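Local structure of Hep_Hag family (Burkholderia pseudomallei, 3S6L) at residues Thr52-His64 with Ala67-Ser79; Gln98-Leu110 with His113-Gly125. The protein forms a YadA-like head domain of the trimeric autotransporter adhesin BoaA, a cell-surface protein that probably helps the bacterium attach to host epithelial cells. All coordinates share one frame; numbering follows the deposited sequence.

Contact 1 (Thr52-His64 with Ala67-Ser79); sequences TALGQASNASGNH and ALGQASSASGSGS. With ZN (zinc ion), chain Q.
Gln-56 and Gln-70 run side by side and point the same way, their amide planes only 13° apart. Gln-70 NE2 donates to Gln-56 OE1 at 3.0 Å, with OE1 in the plane of the Gln-70 amide. Both chains start with CG anti to the backbone N (chi1 -166° and -167°) and bend at chi2, which brings the two amides level. Gln-70 OE1 is bonded in turn to Gln-84 NE2, so a short ladder of amides continues past this pair. Behind the amides, Ala-71 N bonds to Gln-56 O at 2.8 Å.

Such ladders of like residues belong to the left-handed parallel beta-roll of YadA-like heads, in which each coil of about fourteen residues lies over the one before. Strands 52-54 and 66-68 are joined in parallel through Ala-67 N to Thr-52 O (2.7 Å), Leu-54 N to Ala-67 O and Gly-69 N to Leu-54 O. From this sheet Leu-68 sends CD2 against Leu-54 CB at 3.8 Å, and both leucines also pack on Leu-54 of the third subunit. On the other face Ala-67 CB projects into the coil, 4.1 Å from Ala-60 CB. Type II turns follow each strand, and in each a serine returns to the turn's first carbonyl: Ser-58 OG reaches Gly-55 O, and Ser-72 OG reaches Gly-69 O, each at 2.7 Å. At the far end Gly-78 N bonds to Asn-63 O, while a water links His-64 ND1 with Ser-77 OG. His-64 NE2 coordinates a zinc ion at 2.1 Å, a site shared with Asp-50 and two waters.

Contact 2 (Gln98-Leu110 with His113-Gly125); sequences QGALASGTDSTAL and HSTAAAPNSAAIG. With ZN (zinc ion), chain R; ZN (zinc ion), chain T.
Gln-98 OE1 and His-113 NE2 bind one zinc ion, each at 2.1 Å, their side chains running alongside with amide and imidazole planes 78° apart. His-113 CG stands beside the backbone N (chi1 -56°), and the ring lies beneath Gln-98 O, which sits 4.0 Å above its centre. That same carbonyl accepts His-113 N at 2.9 Å, so the backbone pairing sets the two ligands next to each other; Gln-98 NE2 is held from behind by Gln-84 OE1. Beyond the site, two runs of parallel pairing join the coils. In one, Ala-116 O receives both Ser-103 N and Gly-104 N, the latter on a lone pair. In the other, Leu-110 N meets Ala-123 O at 2.8 Å. Between the runs Ala-116 CB packs on Ala-109 CB (4.0 Å), filling the inside of the roll, whereas Leu-110 CD1 presses on Ile-124 CD1 at a tight 3.5 Å on the face turned to the trimer axis, where each residue meets its own counterparts in the other subunits. Strands 108-110 and 122-124, 5° from parallel, lie between strand 94-96, where Phe-96 touches Leu-110, and strand 135-137, where Val-136 touches Ile-124.

Contact 1 closes before contact 2 opens along the chain, and their centres lie 16 Å apart, with nearest atoms about 6 Å from each other and no direct touch. Both reach the same long sheet: strands 52-54 and 66-68 of contact 1 are separated from 108-110 and 122-124 of contact 2 by strands 80-82 and 94-96. Contact 2 also draws on a second, three-stranded sheet through 101-102 and 115-116. The same coil-on-coil pairing is thus repeated along one roll, and both contacts touch the second and third subunits, so the regular stacking within each chain carries the trimer interface along the head.

Contact 1 (Thr52-His64 with Ala67-Ser79)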
loop_
_atom_site.group_PDB
_atom_site.type_symbol
_atom_site.label_atom_id
_atom_site.label_comp_id
_atom_site.label_asym_id
_atom_site.label_seq_id
_atom_site.Cartn_x
_atom_site.Cartn_y
_atom_site.Cartn_z
ATOM N N THR A 52 -7.802 -9.185 -10.637
ATOM C CA THR A 52 -8.588 -7.949 -10.540
ATOM C C THR A 52 -7.806 -6.806 -11.162
ATOM O O THR A 52 -6.696 -6.510 -10.730
ATOM C CB THR A 52 -8.903 -7.609 -9.074
ATOM O OG1 THR A 52 -9.611 -8.698 -8.453
ATOM C CG2 THR A 52 -9.723 -6.322 -8.964
ATOM N N ALA A 53 -8.378 -6.187 -12.189
ATOM C CA ALA A 53 -7.740 -5.076 -12.916
ATOM C C ALA A 53 -8.669 -3.873 -12.934
ATOM O O ALA A 53 -9.852 -3.990 -13.287
ATOM C CB ALA A 53 -7.419 -5.489 -14.366
ATOM N N LEU A 54 -8.149 -2.715 -12.564
ATOM C CA LEU A 54 -8.952 -1.515 -12.616
ATOM C C LEU A 54 -8.121 -0.421 -13.273
ATOM O O LEU A 54 -6.967 -0.178 -12.877
ATOM C CB LEU A 54 -9.353 -1.077 -11.195
ATOM C CG LEU A 54 -10.020 0.294 -11.152
ATOM C CD1 LEU A 54 -11.401 0.126 -11.724
ATOM C CD2 LEU A 54 -10.075 0.917 -9.762
ATOM N N GLY A 55 -8.704 0.228 -14.270
ATOM C CA GLY A 55 -8.057 1.339 -14.965
ATOM C C GLY A 55 -7.790 1.048 -16.429
ATOM O O GLY A 55 -7.727 -0.119 -16.826
ATOM N N GLN A 56 -7.634 2.094 -17.239
ATOM C CA GLN A 56 -7.414 1.902 -18.685
ATOM C C GLN A 56 -6.054 1.200 -18.909
ATOM O O GLN A 56 -5.062 1.503 -18.259
ATOM C CB GLN A 56 -7.499 3.246 -19.447
ATOM C CG GLN A 56 -7.631 3.146 -20.980
ATOM C CD GLN A 56 -6.309 2.877 -21.695
ATOM O OE1 GLN A 56 -5.229 3.264 -21.230
ATOM N NE2 GLN A 56 -6.393 2.198 -22.833
ATOM N N ALA A 57 -6.028 0.254 -19.825
ATOM C CA ALA A 57 -4.854 -0.614 -20.065
ATOM C C ALA A 57 -4.285 -1.354 -18.827
ATOM O O ALA A 57 -3.174 -1.894 -18.893
ATOM C CB ALA A 57 -3.726 0.128 -20.876
ATOM N N SER A 58 -5.029 -1.404 -17.719
ATOM C CA SER A 58 -4.556 -2.170 -16.567
ATOM C C SER A 58 -4.508 -3.661 -16.915
ATOM O O SER A 58 -5.295 -4.170 -17.756
ATOM C CB SER A 58 -5.401 -1.907 -15.304
ATOM O OG SER A 58 -6.760 -2.254 -15.462
ATOM N N ASN A 59 -3.583 -4.368 -16.279
ATOM C CA ASN A 59 -3.326 -5.732 -16.693
ATOM C C ASN A 59 -2.978 -6.638 -15.518
ATOM O O ASN A 59 -1.857 -6.566 -14.961
ATOM C CB ASN A 59 -2.233 -5.765 -17.777
ATOM C CG ASN A 59 -1.831 -7.191 -18.182
ATOM O OD1 ASN A 59 -2.654 -7.998 -18.568
ATOM N ND2 ASN A 59 -0.533 -7.491 -18.081
ATOM N N ALA A 60 -3.938 -7.500 -15.164
ATOM C CA ALA A 60 -3.748 -8.439 -14.087
ATOM C C ALA A 60 -3.666 -9.840 -14.644
ATOM O O ALA A 60 -4.653 -10.577 -14.621
ATOM C CB ALA A 60 -4.883 -8.311 -13.048
ATOM N N SER A 61 -2.481 -10.227 -15.110
ATOM C CA SER A 61 -2.356 -11.489 -15.840
ATOM C C SER A 61 -1.785 -12.591 -14.954
ATOM O O SER A 61 -1.862 -13.762 -15.295
ATOM C CB SER A 61 -1.508 -11.316 -17.106
ATOM O OG SER A 61 -0.205 -10.932 -16.721
ATOM N N GLY A 62 -1.215 -12.227 -13.813
ATOM C CA GLY A 62 -0.830 -13.261 -12.872
ATOM C C GLY A 62 -2.049 -13.928 -12.250
ATOM O O GLY A 62 -3.135 -13.336 -12.156
ATOM N N ASN A 63 -1.885 -15.170 -11.841
ATOM C CA ASN A 63 -2.891 -15.808 -11.022
ATOM C C ASN A 63 -2.904 -15.087 -9.642
ATOM O O ASN A 63 -1.824 -14.751 -9.086
ATOM C CB ASN A 63 -2.588 -17.317 -10.906
ATOM C CG ASN A 63 -2.784 -18.071 -12.249
ATOM O OD1 ASN A 63 -3.523 -17.635 -13.157
ATOM N ND2 ASN A 63 -2.142 -19.222 -12.356
ATOM N N HIS A 64 -4.099 -14.823 -9.119
ATOM C CA HIS A 64 -4.262 -14.076 -7.846
ATOM C C HIS A 64 -3.595 -12.683 -7.888
ATOM O O HIS A 64 -3.067 -12.208 -6.893
ATOM C CB HIS A 64 -3.782 -14.937 -6.656
ATOM C CG HIS A 64 -4.380 -16.311 -6.669
ATOM N ND1 HIS A 64 -3.721 -17.403 -7.190
ATOM C CD2 HIS A 64 -5.622 -16.742 -6.345
ATOM C CE1 HIS A 64 -4.510 -18.460 -7.129
ATOM N NE2 HIS A 64 -5.679 -18.081 -6.645
ATOM N N ALA A 67 -4.207 -5.459 -10.238
ATOM C CA ALA A 67 -3.546 -4.326 -10.898
ATOM C C ALA A 67 -4.491 -3.135 -10.934
ATOM O O ALA A 67 -5.522 -3.184 -11.579
ATOM C CB ALA A 67 -3.068 -4.726 -12.326
ATOM N N LEU A 68 -4.169 -2.074 -10.205
ATOM C CA LEU A 68 -5.149 -0.974 -10.025
ATOM C C LEU A 68 -4.460 0.336 -10.320
ATOM O O LEU A 68 -3.512 0.703 -9.632
ATOM C CB LEU A 68 -5.698 -0.960 -8.596
ATOM C CG LEU A 68 -6.070 -2.306 -7.952
ATOM C CD1 LEU A 68 -6.431 -2.104 -6.466
ATOM C CD2 LEU A 68 -7.229 -2.971 -8.703
ATOM N N GLY A 69 -4.924 1.025 -11.352
ATOM C CA GLY A 69 -4.276 2.230 -11.820
ATOM C C GLY A 69 -4.084 2.119 -13.313
ATOM O O GLY A 69 -3.914 1.005 -13.830
ATOM N N GLN A 70 -4.125 3.262 -14.004
ATOM C CA GLN A 70 -3.991 3.284 -15.452
ATOM C C GLN A 70 -2.621 2.705 -15.844
ATOM O O GLN A 70 -1.580 3.081 -15.281
ATOM C CB GLN A 70 -4.176 4.718 -15.999
ATOM C CG GLN A 70 -4.360 4.826 -17.518
ATOM C CD GLN A 70 -3.018 4.859 -18.313
ATOM O OE1 GLN A 70 -1.983 5.261 -17.784
ATOM N NE2 GLN A 70 -3.055 4.414 -19.576
ATOM N N ALA A 71 -2.638 1.775 -16.787
ATOM C CA ALA A 71 -1.428 1.125 -17.255
ATOM C C ALA A 71 -0.678 0.368 -16.155
ATOM O O ALA A 71 0.476 0.088 -16.319
ATOM C CB ALA A 71 -0.471 2.145 -18.034
ATOM N N SER A 72 -1.320 -0.004 -15.047
ATOM C CA SER A 72 -0.596 -0.838 -14.069
ATOM C C SER A 72 -0.487 -2.282 -14.574
ATOM O O SER A 72 -1.255 -2.701 -15.445
ATOM C CB SER A 72 -1.253 -0.791 -12.697
ATOM O OG SER A 72 -2.615 -1.143 -12.798
ATOM N N SER A 73 0.450 -3.039 -14.030
ATOM C CA SER A 73 0.643 -4.417 -14.474
ATOM C C SER A 73 1.046 -5.287 -13.293
ATOM O O SER A 73 1.915 -4.907 -12.494
ATOM C CB SER A 73 1.728 -4.471 -15.565
ATOM O OG SER A 73 1.904 -5.812 -16.000
ATOM N N ALA A 74 0.380 -6.420 -13.156
ATOM C CA ALA A 74 0.694 -7.404 -12.128
ATOM C C ALA A 74 0.695 -8.753 -12.819
ATOM O O ALA A 74 -0.345 -9.385 -12.912
ATOM C CB ALA A 74 -0.358 -7.379 -11.006
ATOM N N SER A 75 1.860 -9.163 -13.335
ATOM C CA SER A 75 1.966 -10.359 -14.164
ATOM C C SER A 75 2.556 -11.530 -13.380
ATOM O O SER A 75 2.507 -12.682 -13.834
ATOM C CB SER A 75 2.785 -10.081 -15.443
ATOM O OG SER A 75 4.118 -9.770 -15.097
ATOM N N GLY A 76 3.142 -11.222 -12.231
ATOM C CA GLY A 76 3.635 -12.247 -11.350
ATOM C C GLY A 76 2.512 -13.008 -10.655
ATOM O O GLY A 76 1.397 -12.494 -10.470
ATOM N N SER A 77 2.803 -14.240 -10.266
ATOM C CA SER A 77 1.866 -15.035 -9.476
ATOM C C SER A 77 1.677 -14.396 -8.109
ATOM O O SER A 77 2.634 -14.149 -7.400
ATOM C CB SER A 77 2.398 -16.475 -9.348
ATOM O OG SER A 77 1.395 -17.332 -8.858
ATOM N N GLY A 78 0.434 -14.103 -7.742
ATOM C CA GLY A 78 0.136 -13.520 -6.415
ATOM C C GLY A 78 0.732 -12.131 -6.278
ATOM O O GLY A 78 1.161 -11.731 -5.199
ATOM N N SER A 79 0.759 -11.397 -7.377
ATOM C CA SER A 79 1.350 -10.053 -7.405
ATOM C C SER A 79 0.274 -8.959 -7.319
ATOM O O SER A 79 -0.884 -9.169 -7.700
ATOM C CB SER A 79 2.141 -9.847 -8.699
ATOM O OG SER A 79 1.270 -9.934 -9.835
HETATM ZN ZN ZN Q . -7.490 -19.191 -6.428
HETATM O O HOH W 1 -0.125 -2.438 -18.488
HETATM O O HOH W 2 1.428 -13.333 -16.220
HETATM O O HOH W 3 -3.310 -9.649 -5.524
HETATM O O HOH W 4 -0.768 -17.888 -7.235
HETATM O O HOH W 5 -6.250 -21.078 -5.627
HETATM O O HOH W 6 -7.762 -18.651 -4.202
#

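Contact 2 (Gln98-Leu110 with His113-Gly125)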
loop_
_atom_site.group_PDB
_atom_site.type_symbol
_atom_site.label_atom_id
_atom_site.label_comp_id
_atom_site.label_asym_id
_atom_site.label_seq_id
_atom_site.Cartn_x
_atom_site.Cartn_y
_atom_site.Cartn_z
ATOM N N GLN A 98 2.810 5.448 -7.765
ATOM C CA GLN A 98 2.895 5.643 -9.198
ATOM C C GLN A 98 4.289 5.216 -9.693
ATOM O O GLN A 98 5.301 5.622 -9.093
ATOM C CB GLN A 98 2.590 7.124 -9.541
ATOM C CG GLN A 98 2.351 7.399 -11.036
ATOM C CD GLN A 98 3.612 7.905 -11.724
ATOM O OE1 GLN A 98 4.366 8.669 -11.114
ATOM N NE2 GLN A 98 3.849 7.496 -13.001
ATOM N N GLY A 99 4.346 4.393 -10.751
ATOM C CA GLY A 99 5.642 3.965 -11.367
ATOM C C GLY A 99 6.510 3.103 -10.454
ATOM O O GLY A 99 7.725 2.964 -10.672
ATOM N N ALA A 100 5.906 2.543 -9.401
ATOM C CA ALA A 100 6.622 1.694 -8.466
ATOM C C ALA A 100 6.803 0.338 -9.150
ATOM O O ALA A 100 5.933 -0.095 -9.897
ATOM C CB ALA A 100 5.839 1.527 -7.163
ATOM N N LEU A 101 7.924 -0.325 -8.891
ATOM C CA LEU A 101 8.181 -1.634 -9.522
ATOM C C LEU A 101 8.704 -2.621 -8.477
ATOM O O LEU A 101 9.701 -2.348 -7.818
ATOM C CB LEU A 101 9.163 -1.528 -10.698
ATOM C CG LEU A 101 9.595 -2.835 -11.380
ATOM C CD1 LEU A 101 8.453 -3.457 -12.225
ATOM C CD2 LEU A 101 10.862 -2.626 -12.251
ATOM N N ALA A 102 7.995 -3.724 -8.287
ATOM C CA ALA A 102 8.459 -4.768 -7.406
ATOM C C ALA A 102 8.688 -5.957 -8.332
ATOM O O ALA A 102 7.745 -6.665 -8.690
ATOM C CB ALA A 102 7.389 -5.084 -6.336
ATOM N N SER A 103 9.938 -6.150 -8.740
ATOM C CA SER A 103 10.231 -7.126 -9.781
ATOM C C SER A 103 10.864 -8.387 -9.208
ATOM O O SER A 103 10.738 -9.418 -9.800
ATOM C CB SER A 103 11.124 -6.530 -10.863
ATOM O OG SER A 103 12.293 -6.064 -10.249
ATOM N N GLY A 104 11.546 -8.282 -8.063
ATOM C CA GLY A 104 12.132 -9.443 -7.391
ATOM C C GLY A 104 11.037 -10.388 -6.913
ATOM O O GLY A 104 9.916 -9.954 -6.574
ATOM N N THR A 105 11.336 -11.686 -6.920
ATOM C CA THR A 105 10.469 -12.649 -6.217
ATOM C C THR A 105 10.271 -12.171 -4.773
ATOM O O THR A 105 11.245 -11.863 -4.080
ATOM C CB THR A 105 11.127 -14.052 -6.242
ATOM O OG1 THR A 105 11.246 -14.476 -7.612
ATOM C CG2 THR A 105 10.322 -15.087 -5.438
ATOM N N ASP A 106 9.015 -12.085 -4.320
ATOM C CA ASP A 106 8.732 -11.778 -2.915
ATOM C C ASP A 106 9.219 -10.399 -2.514
ATOM O O ASP A 106 9.591 -10.168 -1.348
ATOM C CB ASP A 106 9.373 -12.842 -1.996
ATOM C CG ASP A 106 8.603 -14.142 -1.990
ATOM O OD1 ASP A 106 7.403 -14.143 -2.330
ATOM O OD2 ASP A 106 9.201 -15.173 -1.628
ATOM N N SER A 107 9.217 -9.476 -3.476
ATOM C CA SER A 107 9.657 -8.117 -3.211
ATOM C C SER A 107 8.458 -7.179 -2.957
ATOM O O SER A 107 7.334 -7.500 -3.280
ATOM C CB SER A 107 10.524 -7.608 -4.374
ATOM O OG SER A 107 9.724 -7.414 -5.534
ATOM N N THR A 108 8.724 -6.009 -2.396
ATOM C CA THR A 108 7.678 -5.106 -1.982
ATOM C C THR A 108 8.222 -3.714 -2.186
ATOM O O THR A 108 9.260 -3.348 -1.594
ATOM C CB THR A 108 7.297 -5.342 -0.482
ATOM O OG1 THR A 108 6.968 -6.726 -0.288
ATOM C CG2 THR A 108 6.117 -4.483 -0.060
ATOM N N ALA A 109 7.561 -2.963 -3.062
ATOM C CA ALA A 109 7.975 -1.603 -3.415
ATOM C C ALA A 109 6.902 -0.635 -2.986
ATOM O O ALA A 109 5.789 -0.671 -3.535
ATOM C CB ALA A 109 8.237 -1.479 -4.936
ATOM N N LEU A 110 7.240 0.241 -2.034
ATOM C CA LEU A 110 6.276 1.160 -1.410
ATOM C C LEU A 110 6.688 2.623 -1.567
ATOM O O LEU A 110 7.538 3.127 -0.824
ATOM C CB LEU A 110 6.131 0.786 0.076
ATOM C CG LEU A 110 5.677 -0.664 0.332
ATOM C CD1 LEU A 110 5.845 -1.013 1.776
ATOM C CD2 LEU A 110 4.247 -0.893 -0.077
ATOM N N HIS A 113 7.877 5.559 -7.861
ATOM C CA HIS A 113 9.182 5.307 -8.508
ATOM C C HIS A 113 10.194 4.573 -7.622
ATOM O O HIS A 113 11.414 4.676 -7.847
ATOM C CB HIS A 113 9.792 6.605 -9.092
ATOM C CG HIS A 113 8.890 7.301 -10.064
ATOM N ND1 HIS A 113 8.745 6.890 -11.376
ATOM C CD2 HIS A 113 8.061 8.359 -9.905
ATOM C CE1 HIS A 113 7.873 7.671 -11.987
ATOM N NE2 HIS A 113 7.447 8.573 -11.118
ATOM N N SER A 114 9.700 3.816 -6.648
ATOM C CA SER A 114 10.556 2.924 -5.867
ATOM C C SER A 114 10.723 1.635 -6.672
ATOM O O SER A 114 9.840 1.281 -7.449
ATOM C CB SER A 114 9.929 2.589 -4.518
ATOM O OG SER A 114 8.655 1.952 -4.722
ATOM N N THR A 115 11.843 0.946 -6.478
ATOM C CA THR A 115 12.162 -0.277 -7.223
ATOM C C THR A 115 12.684 -1.322 -6.221
ATOM O O THR A 115 13.711 -1.115 -5.569
ATOM C CB THR A 115 13.239 -0.036 -8.355
ATOM O OG1 THR A 115 12.790 0.992 -9.265
ATOM C CG2 THR A 115 13.542 -1.346 -9.167
ATOM N N ALA A 116 11.942 -2.402 -6.055
ATOM C CA ALA A 116 12.400 -3.520 -5.235
ATOM C C ALA A 116 12.766 -4.623 -6.201
ATOM O O ALA A 116 11.893 -5.385 -6.665
ATOM C CB ALA A 116 11.342 -3.982 -4.259
ATOM N N ALA A 117 14.064 -4.688 -6.504
ATOM C CA ALA A 117 14.535 -5.491 -7.608
ATOM C C ALA A 117 15.057 -6.859 -7.179
ATOM O O ALA A 117 14.905 -7.826 -7.903
ATOM C CB ALA A 117 15.604 -4.709 -8.416
ATOM N N ALA A 118 15.688 -6.928 -6.008
ATOM C CA ALA A 118 16.353 -8.153 -5.544
ATOM C C ALA A 118 15.312 -9.084 -4.913
ATOM O O ALA A 118 14.311 -8.591 -4.418
ATOM C CB ALA A 118 17.458 -7.811 -4.547
ATOM N N PRO A 119 15.532 -10.421 -4.938
ATOM C CA PRO A 119 14.570 -11.343 -4.292
ATOM C C PRO A 119 14.433 -11.026 -2.817
ATOM O O PRO A 119 15.436 -10.724 -2.172
ATOM C CB PRO A 119 15.232 -12.716 -4.437
ATOM C CG PRO A 119 16.723 -12.400 -4.779
ATOM C CD PRO A 119 16.636 -11.148 -5.594
ATOM N N ASN A 120 13.204 -11.060 -2.299
ATOM C CA ASN A 120 12.961 -10.945 -0.872
ATOM C C ASN A 120 13.360 -9.587 -0.277
ATOM O O ASN A 120 13.656 -9.478 0.929
ATOM C CB ASN A 120 13.659 -12.101 -0.116
ATOM C CG ASN A 120 12.958 -12.453 1.192
ATOM O OD1 ASN A 120 11.708 -12.517 1.257
ATOM N ND2 ASN A 120 13.757 -12.688 2.249
ATOM N N SER A 121 13.356 -8.560 -1.129
ATOM C CA SER A 121 13.746 -7.222 -0.714
ATOM C C SER A 121 12.558 -6.316 -0.622
ATOM O O SER A 121 11.472 -6.670 -1.105
ATOM C CB SER A 121 14.741 -6.615 -1.683
ATOM O OG SER A 121 14.144 -6.388 -2.946
ATOM N N ALA A 122 12.765 -5.159 0.012
ATOM C CA ALA A 122 11.775 -4.110 0.057
ATOM C C ALA A 122 12.382 -2.738 -0.155
ATOM O O ALA A 122 13.479 -2.438 0.333
ATOM C CB ALA A 122 10.979 -4.144 1.398
ATOM N N ALA A 123 11.635 -1.897 -0.857
ATOM C CA ALA A 123 12.043 -0.521 -1.097
ATOM C C ALA A 123 10.968 0.352 -0.501
ATOM O O ALA A 123 9.795 0.236 -0.904
ATOM C CB ALA A 123 12.186 -0.263 -2.596
ATOM N N ILE A 124 11.354 1.194 0.461
ATOM C CA ILE A 124 10.421 2.085 1.174
ATOM C C ILE A 124 10.766 3.542 0.859
ATOM O O ILE A 124 11.894 3.996 1.109
ATOM C CB ILE A 124 10.535 1.903 2.718
ATOM C CG1 ILE A 124 10.355 0.451 3.154
ATOM C CG2 ILE A 124 9.557 2.770 3.460
ATOM C CD1 ILE A 124 9.073 -0.170 2.681
ATOM N N GLY A 125 9.804 4.281 0.318
ATOM C CA GLY A 125 10.002 5.704 0.099
ATOM C C GLY A 125 10.115 5.999 -1.378
ATOM O O GLY A 125 10.528 5.139 -2.147
HETATM ZN ZN ZN R . 5.947 9.788 -11.896
HETATM ZN ZN ZN T . 6.825 -16.193 -3.410
HETATM O O HOH W 7 10.477 2.184 -10.385
HETATM O O HOH W 8 9.303 -8.141 0.198
HETATM O O HOH W 9 7.413 -17.672 -4.833
#